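Local coordinates for protein MNT antitoxin (Aphanizomenon flos-aquae 2012/KM1/D3, PDB 7AE2) that acts as the antitoxin of a type VII toxin-antitoxin system, neutralising the toxin HepT mostly by di-AMPylating one of its tyrosines, at residues 49-54 / 65-70; 72-77 / 85-90; 100-105 / 121-126; 13-18 / 26-31. One frame throughout, in Å; residues are numbered along the deposited sequence.

Interaction 1: 49-54 / 65-70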
loop_
_atom_site.group_PDB
_atom_site.type_symbol
_atom_site.label_atom_id
_atom_site.label_comp_id
_atom_site.label_asym_id
_atom_site.label_seq_id
_atom_site.Cartn_x
_atom_site.Cartn_y
_atom_site.Cartn_z
ATOM N N VAL B 49 13.130 11.835 -12.059
ATOM C CA VAL B 49 13.041 12.033 -13.498
ATOM C C VAL B 49 12.808 13.507 -13.790
ATOM O O VAL B 49 12.151 14.221 -13.026
ATOM C CB VAL B 49 11.924 11.172 -14.127
ATOM C CG1 VAL B 49 12.295 9.700 -14.071
ATOM C CG2 VAL B 49 10.605 11.418 -13.415
ATOM N N LEU B 50 13.358 13.959 -14.914
ATOM C CA LEU B 50 13.182 15.325 -15.395
ATOM C C LEU B 50 12.696 15.248 -16.835
ATOM O O LEU B 50 13.434 14.798 -17.717
ATOM C CB LEU B 50 14.484 16.121 -15.293
ATOM C CG LEU B 50 14.428 17.577 -15.759
ATOM C CD1 LEU B 50 13.383 18.349 -14.970
ATOM C CD2 LEU B 50 15.796 18.235 -15.636
ATOM N N TYR B 51 11.460 15.674 -17.069
ATOM C CA TYR B 51 10.855 15.591 -18.389
ATOM C C TYR B 51 11.159 16.837 -19.207
ATOM O O TYR B 51 11.319 17.937 -18.668
ATOM C CB TYR B 51 9.336 15.427 -18.292
ATOM C CG TYR B 51 8.864 14.289 -17.420
ATOM C CD1 TYR B 51 9.595 13.114 -17.318
ATOM C CD2 TYR B 51 7.681 14.392 -16.700
ATOM C CE1 TYR B 51 9.159 12.074 -16.521
ATOM C CE2 TYR B 51 7.237 13.359 -15.901
ATOM C CZ TYR B 51 7.980 12.202 -15.814
ATOM O OH TYR B 51 7.536 11.173 -15.016
ATOM N N ASP B 52 11.233 16.656 -20.522
ATOM C CA ASP B 52 11.133 17.785 -21.436
ATOM C C ASP B 52 9.684 18.257 -21.452
ATOM O O ASP B 52 8.781 17.491 -21.806
ATOM C CB ASP B 52 11.601 17.384 -22.834
ATOM C CG ASP B 52 11.649 18.560 -23.801
ATOM O OD1 ASP B 52 10.594 19.177 -24.059
ATOM O OD2 ASP B 52 12.751 18.867 -24.304
ATOM N N GLU B 53 9.464 19.514 -21.057
ATOM C CA GLU B 53 8.102 20.006 -20.858
ATOM C C GLU B 53 7.280 19.951 -22.139
ATOM O O GLU B 53 6.054 19.821 -22.082
ATOM C CB GLU B 53 8.137 21.432 -20.308
ATOM N N GLU B 54 7.934 20.031 -23.297
ATOM C CA GLU B 54 7.216 20.021 -24.567
ATOM C C GLU B 54 6.761 18.614 -24.942
ATOM O O GLU B 54 5.585 18.392 -25.252
ATOM C CB GLU B 54 8.095 20.610 -25.672
ATOM N N LEU B 65 -1.972 8.387 -18.676
ATOM C CA LEU B 65 -1.204 8.177 -17.452
ATOM C C LEU B 65 0.239 7.831 -17.790
ATOM O O LEU B 65 0.789 6.825 -17.338
ATOM C CB LEU B 65 -1.846 7.089 -16.597
ATOM N N ALA B 66 0.879 8.686 -18.591
ATOM C CA ALA B 66 2.228 8.395 -19.063
ATOM C C ALA B 66 3.250 8.442 -17.932
ATOM O O ALA B 66 4.279 7.762 -18.001
ATOM C CB ALA B 66 2.614 9.370 -20.174
ATOM N N ALA B 67 2.987 9.226 -16.884
ATOM C CA ALA B 67 3.940 9.312 -15.783
ATOM C C ALA B 67 3.996 8.007 -14.998
ATOM O O ALA B 67 5.070 7.593 -14.543
ATOM C CB ALA B 67 3.583 10.481 -14.868
ATOM N N PHE B 68 2.854 7.339 -14.838
ATOM C CA PHE B 68 2.781 6.110 -14.056
ATOM C C PHE B 68 3.284 4.888 -14.811
ATOM O O PHE B 68 3.319 3.799 -14.230
ATOM C CB PHE B 68 1.346 5.866 -13.584
ATOM C CG PHE B 68 0.836 6.912 -12.635
ATOM C CD1 PHE B 68 1.304 6.971 -11.332
ATOM C CD2 PHE B 68 -0.117 7.832 -13.042
ATOM C CE1 PHE B 68 0.837 7.930 -10.457
ATOM C CE2 PHE B 68 -0.586 8.793 -12.170
ATOM C CZ PHE B 68 -0.109 8.842 -10.878
ATOM N N VAL B 69 3.672 5.031 -16.083
ATOM C CA VAL B 69 4.220 3.905 -16.836
ATOM C C VAL B 69 5.739 3.848 -16.768
ATOM O O VAL B 69 6.333 2.850 -17.205
ATOM C CB VAL B 69 3.755 3.952 -18.307
ATOM C CG1 VAL B 69 4.671 4.839 -19.136
ATOM C CG2 VAL B 69 3.670 2.549 -18.893
ATOM N N ILE B 70 6.389 4.885 -16.229
ATOM C CA ILE B 70 7.849 4.872 -16.100
ATOM C C ILE B 70 8.341 3.701 -15.247
ATOM O O ILE B 70 9.307 3.035 -15.653
ATOM C CB ILE B 70 8.350 6.224 -15.596
ATOM C CG1 ILE B 70 8.167 7.297 -16.670
ATOM C CG2 ILE B 70 9.814 6.141 -15.171
ATOM C CD1 ILE B 70 8.868 8.598 -16.360
#

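Interaction 2: 72-77 / 85-90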
loop_
_atom_site.group_PDB
_atom_site.type_symbol
_atom_site.label_atom_id
_atom_site.label_comp_id
_atom_site.label_asym_id
_atom_site.label_seq_id
_atom_site.Cartn_x
_atom_site.Cartn_y
_atom_site.Cartn_z
ATOM N N GLY B 72 7.115 0.726 -14.866
ATOM C CA GLY B 72 7.035 -0.479 -15.675
ATOM C C GLY B 72 8.080 -0.512 -16.774
ATOM O O GLY B 72 8.629 -1.571 -17.089
ATOM N N ILE B 73 8.373 0.646 -17.369
ATOM C CA ILE B 73 9.391 0.711 -18.414
ATOM C C ILE B 73 10.778 0.490 -17.821
ATOM O O ILE B 73 11.583 -0.279 -18.355
ATOM C CB ILE B 73 9.302 2.053 -19.165
ATOM C CG1 ILE B 73 7.981 2.151 -19.931
ATOM C CG2 ILE B 73 10.484 2.217 -20.112
ATOM C CD1 ILE B 73 7.802 3.457 -20.674
ATOM N N LEU B 74 11.076 1.163 -16.705
ATOM C CA LEU B 74 12.366 0.968 -16.053
ATOM C C LEU B 74 12.533 -0.461 -15.557
ATOM O O LEU B 74 13.651 -0.991 -15.557
ATOM C CB LEU B 74 12.525 1.951 -14.891
ATOM C CG LEU B 74 12.623 3.436 -15.244
ATOM C CD1 LEU B 74 12.779 4.271 -13.985
ATOM C CD2 LEU B 74 13.779 3.685 -16.200
ATOM N N GLY B 75 11.441 -1.103 -15.138
ATOM C CA GLY B 75 11.543 -2.462 -14.637
ATOM C C GLY B 75 11.937 -3.457 -15.712
ATOM O O GLY B 75 12.744 -4.359 -15.469
ATOM N N GLU B 76 11.378 -3.308 -16.915
ATOM C CA GLU B 76 11.710 -4.224 -18.001
ATOM C C GLU B 76 13.103 -3.960 -18.555
ATOM O O GLU B 76 13.742 -4.878 -19.082
ATOM C CB GLU B 76 10.665 -4.119 -19.114
ATOM N N ILE B 77 13.589 -2.725 -18.445
ATOM C CA ILE B 77 14.903 -2.385 -18.981
ATOM C C ILE B 77 16.000 -2.715 -17.975
ATOM O O ILE B 77 17.025 -3.311 -18.326
ATOM C CB ILE B 77 14.937 -0.903 -19.399
ATOM C CG1 ILE B 77 14.024 -0.677 -20.608
ATOM C CG2 ILE B 77 16.361 -0.456 -19.704
ATOM C CD1 ILE B 77 13.957 0.760 -21.067
ATOM N N ILE B 85 9.605 0.410 -7.161
ATOM C CA ILE B 85 10.188 1.600 -7.770
ATOM C C ILE B 85 9.327 2.800 -7.398
ATOM O O ILE B 85 8.118 2.812 -7.660
ATOM C CB ILE B 85 10.298 1.459 -9.297
ATOM C CG1 ILE B 85 11.322 0.381 -9.665
ATOM C CG2 ILE B 85 10.661 2.790 -9.932
ATOM C CD1 ILE B 85 11.489 0.179 -11.159
ATOM N N ASP B 86 9.948 3.804 -6.785
ATOM C CA ASP B 86 9.298 5.065 -6.451
ATOM C C ASP B 86 9.878 6.165 -7.327
ATOM O O ASP B 86 11.099 6.349 -7.368
ATOM C CB ASP B 86 9.485 5.408 -4.972
ATOM N N ILE B 87 9.008 6.892 -8.023
ATOM C CA ILE B 87 9.412 7.916 -8.980
ATOM C C ILE B 87 9.121 9.289 -8.391
ATOM O O ILE B 87 8.070 9.505 -7.776
ATOM C CB ILE B 87 8.692 7.731 -10.331
ATOM C CG1 ILE B 87 9.060 6.381 -10.950
ATOM C CG2 ILE B 87 9.035 8.860 -11.289
ATOM C CD1 ILE B 87 10.532 6.240 -11.281
ATOM N N VAL B 88 10.060 10.217 -8.575
ATOM C CA VAL B 88 9.911 11.601 -8.140
ATOM C C VAL B 88 10.026 12.496 -9.367
ATOM O O VAL B 88 11.046 12.468 -10.069
ATOM C CB VAL B 88 10.957 11.987 -7.083
ATOM C CG1 VAL B 88 10.930 13.488 -6.838
ATOM C CG2 VAL B 88 10.705 11.230 -5.788
ATOM N N GLU B 89 8.984 13.284 -9.625
ATOM C CA GLU B 89 8.993 14.229 -10.737
ATOM C C GLU B 89 9.754 15.480 -10.317
ATOM O O GLU B 89 9.281 16.251 -9.477
ATOM C CB GLU B 89 7.571 14.580 -11.164
ATOM C CG GLU B 89 7.025 13.729 -12.300
ATOM C CD GLU B 89 6.370 12.453 -11.815
ATOM O OE1 GLU B 89 6.185 12.306 -10.588
ATOM O OE2 GLU B 89 6.035 11.599 -12.663
ATOM N N LEU B 90 10.938 15.685 -10.901
ATOM C CA LEU B 90 11.705 16.889 -10.609
ATOM C C LEU B 90 11.082 18.133 -11.229
ATOM O O LEU B 90 11.450 19.250 -10.851
ATOM C CB LEU B 90 13.145 16.729 -11.097
ATOM C CG LEU B 90 13.998 15.700 -10.355
ATOM C CD1 LEU B 90 15.378 15.605 -10.979
ATOM C CD2 LEU B 90 14.098 16.054 -8.879
#

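Interaction 3: 100-105 / 121-126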
loop_
_atom_site.group_PDB
_atom_site.type_symbol
_atom_site.label_atom_id
_atom_site.label_comp_id
_atom_site.label_asym_id
_atom_site.label_seq_id
_atom_site.Cartn_x
_atom_site.Cartn_y
_atom_site.Cartn_z
ATOM N N PHE B 100 17.998 17.413 -1.978
ATOM C CA PHE B 100 18.645 16.163 -1.595
ATOM C C PHE B 100 18.882 15.256 -2.796
ATOM O O PHE B 100 19.819 14.450 -2.785
ATOM C CB PHE B 100 17.815 15.447 -0.531
ATOM C CG PHE B 100 17.778 16.167 0.788
ATOM C CD1 PHE B 100 18.843 16.079 1.670
ATOM C CD2 PHE B 100 16.682 16.936 1.145
ATOM C CE1 PHE B 100 18.816 16.745 2.884
ATOM C CE2 PHE B 100 16.648 17.603 2.358
ATOM C CZ PHE B 100 17.717 17.506 3.227
ATOM N N VAL B 101 18.054 15.369 -3.837
ATOM C CA VAL B 101 18.317 14.622 -5.063
ATOM C C VAL B 101 19.587 15.135 -5.732
ATOM O O VAL B 101 20.401 14.352 -6.236
ATOM C CB VAL B 101 17.100 14.692 -6.004
ATOM C CG1 VAL B 101 17.457 14.162 -7.385
ATOM C CG2 VAL B 101 15.938 13.902 -5.420
ATOM N N ALA B 102 19.791 16.455 -5.729
ATOM C CA ALA B 102 21.008 17.018 -6.303
ATOM C C ALA B 102 22.225 16.744 -5.430
ATOM O O ALA B 102 23.339 16.603 -5.948
ATOM C CB ALA B 102 20.840 18.521 -6.521
ATOM N N ARG B 103 22.033 16.653 -4.112
ATOM C CA ARG B 103 23.152 16.479 -3.193
ATOM C C ARG B 103 23.638 15.035 -3.159
ATOM O O ARG B 103 24.846 14.777 -3.228
ATOM C CB ARG B 103 22.755 16.935 -1.789
ATOM C CG ARG B 103 23.936 17.152 -0.855
ATOM C CD ARG B 103 23.488 17.321 0.588
ATOM N NE ARG B 103 22.959 16.078 1.140
ATOM C CZ ARG B 103 22.566 15.929 2.401
ATOM N NH1 ARG B 103 22.641 16.949 3.244
ATOM N NH2 ARG B 103 22.100 14.761 2.818
ATOM N N ASP B 104 22.718 14.079 -3.042
ATOM C CA ASP B 104 23.075 12.679 -2.855
ATOM C C ASP B 104 22.768 11.805 -4.063
ATOM O O ASP B 104 23.095 10.614 -4.046
ATOM C CB ASP B 104 22.357 12.108 -1.623
ATOM C CG ASP B 104 22.758 12.803 -0.330
ATOM O OD1 ASP B 104 23.914 13.268 -0.227
ATOM O OD2 ASP B 104 21.914 12.876 0.590
ATOM N N GLY B 105 22.153 12.354 -5.107
ATOM C CA GLY B 105 21.754 11.535 -6.235
ATOM C C GLY B 105 22.913 11.177 -7.146
ATOM O O GLY B 105 23.895 11.907 -7.274
ATOM N N GLN B 121 23.184 23.238 -9.812
ATOM C CA GLN B 121 23.358 24.675 -9.623
ATOM C C GLN B 121 22.025 25.386 -9.441
ATOM O O GLN B 121 21.973 26.471 -8.851
ATOM C CB GLN B 121 24.113 25.277 -10.810
ATOM C CG GLN B 121 25.488 24.683 -11.050
ATOM C CD GLN B 121 26.421 24.887 -9.876
ATOM O OE1 GLN B 121 26.686 26.017 -9.466
ATOM N NE2 GLN B 121 26.920 23.788 -9.321
ATOM N N ARG B 122 20.940 24.792 -9.935
ATOM C CA ARG B 122 19.635 25.436 -9.924
ATOM C C ARG B 122 18.836 25.154 -8.657
ATOM O O ARG B 122 18.041 26.004 -8.237
ATOM C CB ARG B 122 18.831 24.991 -11.151
ATOM C CG ARG B 122 17.487 25.680 -11.319
ATOM C CD ARG B 122 16.858 25.371 -12.673
ATOM N NE ARG B 122 16.631 23.942 -12.877
ATOM C CZ ARG B 122 17.384 23.167 -13.653
ATOM N NH1 ARG B 122 18.417 23.682 -14.305
ATOM N NH2 ARG B 122 17.102 21.878 -13.779
ATOM N N VAL B 123 19.030 23.997 -8.026
ATOM C CA VAL B 123 18.164 23.567 -6.932
ATOM C C VAL B 123 18.892 23.405 -5.605
ATOM O O VAL B 123 18.224 23.213 -4.578
ATOM C CB VAL B 123 17.425 22.257 -7.281
ATOM C CG1 VAL B 123 16.746 22.369 -8.642
ATOM C CG2 VAL B 123 18.381 21.080 -7.244
ATOM N N LEU B 124 20.221 23.470 -5.573
ATOM C CA LEU B 124 20.940 23.272 -4.319
ATOM C C LEU B 124 20.695 24.435 -3.364
ATOM O O LEU B 124 20.830 25.604 -3.739
ATOM C CB LEU B 124 22.438 23.109 -4.579
ATOM C CG LEU B 124 22.914 21.682 -4.858
ATOM C CD1 LEU B 124 24.404 21.660 -5.172
ATOM C CD2 LEU B 124 22.600 20.778 -3.675
ATOM N N LEU B 125 20.338 24.106 -2.125
ATOM C CA LEU B 125 20.066 25.090 -1.089
ATOM C C LEU B 125 21.290 25.282 -0.204
ATOM O O LEU B 125 22.084 24.360 -0.001
ATOM C CB LEU B 125 18.876 24.662 -0.226
ATOM C CG LEU B 125 17.515 24.531 -0.909
ATOM C CD1 LEU B 125 16.488 23.990 0.071
ATOM C CD2 LEU B 125 17.070 25.873 -1.470
ATOM N N SER B 126 21.434 26.492 0.326
ATOM C CA SER B 126 22.497 26.759 1.278
ATOM C C SER B 126 22.098 26.262 2.664
ATOM O O SER B 126 20.938 25.938 2.928
ATOM C CB SER B 126 22.814 28.253 1.326
ATOM O OG SER B 126 21.725 28.979 1.866
#

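Interaction 4: 13-18 / 26-31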
loop_
_atom_site.group_PDB
_atom_site.type_symbol
_atom_site.label_atom_id
_atom_site.label_comp_id
_atom_site.label_asym_id
_atom_site.label_seq_id
_atom_site.Cartn_x
_atom_site.Cartn_y
_atom_site.Cartn_z
ATOM N N GLU B 13 24.495 2.103 -18.421
ATOM C CA GLU B 13 24.546 1.611 -19.795
ATOM C C GLU B 13 23.156 1.261 -20.309
ATOM O O GLU B 13 22.810 1.585 -21.451
ATOM C CB GLU B 13 25.476 0.402 -19.886
ATOM C CG GLU B 13 25.489 -0.284 -21.248
ATOM C CD GLU B 13 26.108 0.570 -22.343
ATOM O OE1 GLU B 13 26.735 1.604 -22.027
ATOM O OE2 GLU B 13 25.969 0.200 -23.529
ATOM N N LEU B 14 22.341 0.606 -19.479
ATOM C CA LEU B 14 20.982 0.269 -19.881
ATOM C C LEU B 14 20.100 1.501 -20.035
ATOM O O LEU B 14 19.072 1.428 -20.717
ATOM C CB LEU B 14 20.361 -0.697 -18.870
ATOM C CG LEU B 14 20.978 -2.097 -18.788
ATOM C CD1 LEU B 14 20.382 -2.882 -17.630
ATOM C CD2 LEU B 14 20.794 -2.849 -20.098
ATOM N N SER B 15 20.479 2.629 -19.428
ATOM C CA SER B 15 19.663 3.836 -19.517
ATOM C C SER B 15 19.709 4.478 -20.898
ATOM O O SER B 15 18.864 5.329 -21.197
ATOM C CB SER B 15 20.104 4.846 -18.456
ATOM O OG SER B 15 19.843 4.359 -17.151
ATOM N N LEU B 16 20.670 4.097 -21.745
ATOM C CA LEU B 16 20.711 4.645 -23.099
ATOM C C LEU B 16 19.512 4.195 -23.922
ATOM O O LEU B 16 19.126 4.876 -24.881
ATOM C CB LEU B 16 22.013 4.247 -23.791
ATOM C CG LEU B 16 23.289 4.745 -23.114
ATOM C CD1 LEU B 16 24.506 4.432 -23.970
ATOM C CD2 LEU B 16 23.191 6.236 -22.828
ATOM N N ARG B 17 18.909 3.061 -23.563
ATOM C CA ARG B 17 17.696 2.598 -24.224
ATOM C C ARG B 17 16.475 3.437 -23.873
ATOM O O ARG B 17 15.425 3.264 -24.500
ATOM C CB ARG B 17 17.430 1.135 -23.862
ATOM C CG ARG B 17 18.500 0.157 -24.332
ATOM C CD ARG B 17 18.447 -1.144 -23.538
ATOM N NE ARG B 17 19.010 -2.270 -24.281
ATOM C CZ ARG B 17 20.301 -2.588 -24.305
ATOM N NH1 ARG B 17 20.714 -3.632 -25.012
ATOM N NH2 ARG B 17 21.180 -1.864 -23.624
ATOM N N LEU B 18 16.585 4.339 -22.891
ATOM C CA LEU B 18 15.423 5.111 -22.462
ATOM C C LEU B 18 15.082 6.228 -23.439
ATOM O O LEU B 18 13.928 6.671 -23.486
ATOM C CB LEU B 18 15.665 5.695 -21.070
ATOM C CG LEU B 18 15.651 4.712 -19.901
ATOM C CD1 LEU B 18 16.055 5.420 -18.622
ATOM C CD2 LEU B 18 14.273 4.093 -19.760
ATOM N N LYS B 26 14.573 13.587 -19.996
ATOM C CA LYS B 26 15.788 14.378 -20.140
ATOM C C LYS B 26 16.867 14.029 -19.128
ATOM O O LYS B 26 18.047 14.257 -19.402
ATOM C CB LYS B 26 15.469 15.875 -20.027
ATOM N N MET B 27 16.497 13.480 -17.971
ATOM C CA MET B 27 17.476 13.118 -16.956
ATOM C C MET B 27 16.871 12.073 -16.028
ATOM O O MET B 27 15.685 12.140 -15.697
ATOM C CB MET B 27 17.930 14.346 -16.154
ATOM C CG MET B 27 19.078 14.077 -15.191
ATOM S SD MET B 27 19.610 15.554 -14.304
ATOM C CE MET B 27 18.130 15.955 -13.381
ATOM N N LEU B 28 17.692 11.107 -15.623
ATOM C CA LEU B 28 17.297 10.076 -14.669
ATOM C C LEU B 28 18.360 10.000 -13.588
ATOM O O LEU B 28 19.538 9.790 -13.891
ATOM C CB LEU B 28 17.132 8.717 -15.353
ATOM C CG LEU B 28 16.816 7.538 -14.429
ATOM C CD1 LEU B 28 15.424 7.676 -13.834
ATOM C CD2 LEU B 28 16.963 6.216 -15.167
ATOM N N VAL B 29 17.948 10.169 -12.332
ATOM C CA VAL B 29 18.863 10.197 -11.195
ATOM C C VAL B 29 18.422 9.150 -10.180
ATOM O O VAL B 29 17.235 9.058 -9.848
ATOM C CB VAL B 29 18.918 11.591 -10.545
ATOM C CG1 VAL B 29 19.924 11.604 -9.406
ATOM C CG2 VAL B 29 19.262 12.653 -11.579
ATOM N N LEU B 30 19.378 8.366 -9.691
ATOM C CA LEU B 30 19.137 7.406 -8.623
ATOM C C LEU B 30 19.549 8.023 -7.294
ATOM O O LEU B 30 20.648 8.573 -7.172
ATOM C CB LEU B 30 19.909 6.107 -8.862
ATOM C CG LEU B 30 19.806 5.053 -7.755
ATOM C CD1 LEU B 30 18.454 4.348 -7.781
ATOM C CD2 LEU B 30 20.946 4.049 -7.848
ATOM N N PHE B 31 18.663 7.933 -6.305
ATOM C CA PHE B 31 18.935 8.435 -4.966
ATOM C C PHE B 31 18.362 7.452 -3.955
ATOM O O PHE B 31 17.758 6.435 -4.314
ATOM C CB PHE B 31 18.364 9.846 -4.768
ATOM C CG PHE B 31 16.864 9.918 -4.863
ATOM C CD1 PHE B 31 16.236 10.031 -6.093
ATOM C CD2 PHE B 31 16.083 9.889 -3.719
ATOM C CE1 PHE B 31 14.855 10.102 -6.180
ATOM C CE2 PHE B 31 14.705 9.961 -3.799
ATOM C CZ PHE B 31 14.090 10.068 -5.030
#

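Interaction 1: 49-54 / 65-70
Ile70 points at the end of strand 45-51, where it meets Tyr51 and Val49, and the Ala67 methyl lies beside the tyrosine hydroxyl. Along 65-70, Ala67 makes the first contact: its CB lies 4.0 Å from Tyr51 OH. The small methyl packs against the hydroxyl without competing for its hydrogen bond. That bond goes to Glu89 OE2, so the buried oxygen is satisfied although this segment offers it carbon alone. Three residues on, at the start of helix 70-78, Ile70 sends its long branch in from the direction opposite to the tyrosine. Its CG1 lies anti to the carbonyl carbon (chi1 -69°), and the extended chain carries CD1 to the edge of the ring, near its plane. There CD1 is 3.5 Å from Tyr51 CE1 and only 3.2 Å from Tyr51 OH, a tight fit in which the methyl meets the rim of the phenol. The same CD1 also reaches Val49 CG1, at 4.3 Å. Val49 and Tyr51, two residues apart on the strand, both point at segment 65-70, and the CD1 of Ile70 touches both. The tyrosine is held from other quarters as well: its ring stacks with that of Tyr56 on helix 53-62 and meets Tyr24 edge-to-face. Strand 45-51 lies between its sheet neighbours 85-89 and 25-31, while the loop linking helix 53-62 to helix 70-78 packs over one face of the sheet, with Ile70 also touching Ile87.

Interaction 2: 72-77 / 85-90
On strand 85-89, an outermost strand of this chain's nucleotidyltransferase sheet, Ile85 and Ile87 meet Leu74 and Gly75 of helix 70-78. The helix lies across one face of the sheet; the axis of 72-77 passes 9.9 Å from that of 85-89, at 129° between their N-to-C directions. Leu74 points at the strand and divides its contacts: its CB is 4.3 Å from Ile85 CD1, while the branch methyl CD1 lies 4.0 Å from Ile87 CD1, the two side chains meeting at a slant. Ile85 holds CG1 anti to the carbonyl carbon (chi1 -67°) with an extended chain, which brings CD1 close to the helix backbone, where it packs 4.2 Å from Gly75 N. Between the two isoleucines, the CB of Asp86 points to the other face of the sheet; its carboxylate is not modelled, but by similarity it binds a magnesium ion. The alternation of the strand therefore appears to separate two chemistries. Branched aliphatic groups, buried and meeting by van der Waals contact, fasten the helix to one side, while the acidic residue starts out from the other, consistent with a metal site there.

Interaction 3: 100-105 / 121-126
Ala102 and Leu124 bury the most surface where the C-terminal ends of helix 95-104 and helix 115-123 come together, beside the sheet of the nucleotidyltransferase fold and away from its metal site. Ala102 faces the second helix end directly. Its CB lies 3.6 Å from Val123 CG2 and 4.0 Å from Leu124 CD2, so one methyl is shared by two branched side chains. The small residue suits the place because the backbones come close, with the CA atoms of Ala102 and Leu124 6.6 Å apart. Val123, the last residue of its helix, reaches across with the branch that lies between its backbone N and carbonyl carbon (chi1 -50°). Leu124 has already left helical geometry, and it is its CD2 branch, not the extended CD1 one (chi2 177°), that meets the Ala102 methyl. The same CD2 lies 4.2 Å from Arg103 N. Polar bonds flank this apolar patch: Ala102 O accepts from Gln120 NE2, and Leu125 N bonds His99 ND1. On the exposed side, the guanidinium of Arg103 turns one face to the edge of the Phe100 ring, and its NH1 forms a salt bridge to an acidic residue of another chain. Arg103 NH2 makes a salt bridge to Asp104 OD2 at 2.9 Å, with a nearly straight hydrogen bond (164°) that meets the syn side of the carboxylate.

Interaction 4: 13-18 / 26-31
Leu28 CD2 is the atom on which the contact turns, lying 3.7 Å from Leu18 CD1 and 4.0 Å from Ser15 OG. The two leucine side chains cross at about a right angle, and they meet through these branch methyls. Leu28 holds CG anti to its backbone N (chi1 176°), which extends the side chain off the strand toward segment 13-18. Ser15 is small enough to face the sheet closely, and its buried hydroxyl is satisfied by Leu11 O one turn back, leaving its contact with the leucine methyl one of simple packing. Leu18 N, in turn, is bonded to Ser15 O at 3.0 Å, a link that ties the two contact residues of this segment together. Leu28 lies on strand 25-31, an interior strand of the nucleotidyltransferase sheet, antiparallel to both of its neighbours, 45-51 and 106-110; the GSX(10)DXD signature, assigned by similarity, follows it directly. A classic beta bulge precedes Leu28, with Lys26 and Met27 both facing Leu50. Further out, Phe78 of helix 70-78 touches both Ser15 and Leu28, as does Tyr109 of strand 106-110, while Phe47 of strand 45-51 packs on Leu28.

Interactions 1, 2 and 4 share one sheet, whereas interaction 3 lies about 18 to 21 Å from them, centre to centre. Val49 of interaction 1 reaches Leu28 of interaction 4, CG1 to CD1 at 3.7 Å. Helix 70-78 in turn joins interactions 2 and 4, with Leu74 CD2 3.6 Å from Leu18 CD2. Interaction 3 meets the sheet through Gly105, whose CA is 3.7 Å from Val29 CG1, and through Val101, whose CG2 is 3.9 Å from Phe31 CD1. Interaction 2 holds Asp86 and lies nearest the catalytic centre: the side chain of Ile85 is about 7 Å from those of Asp44 and Asp46, the inferred active-site residues, which by similarity bind magnesium.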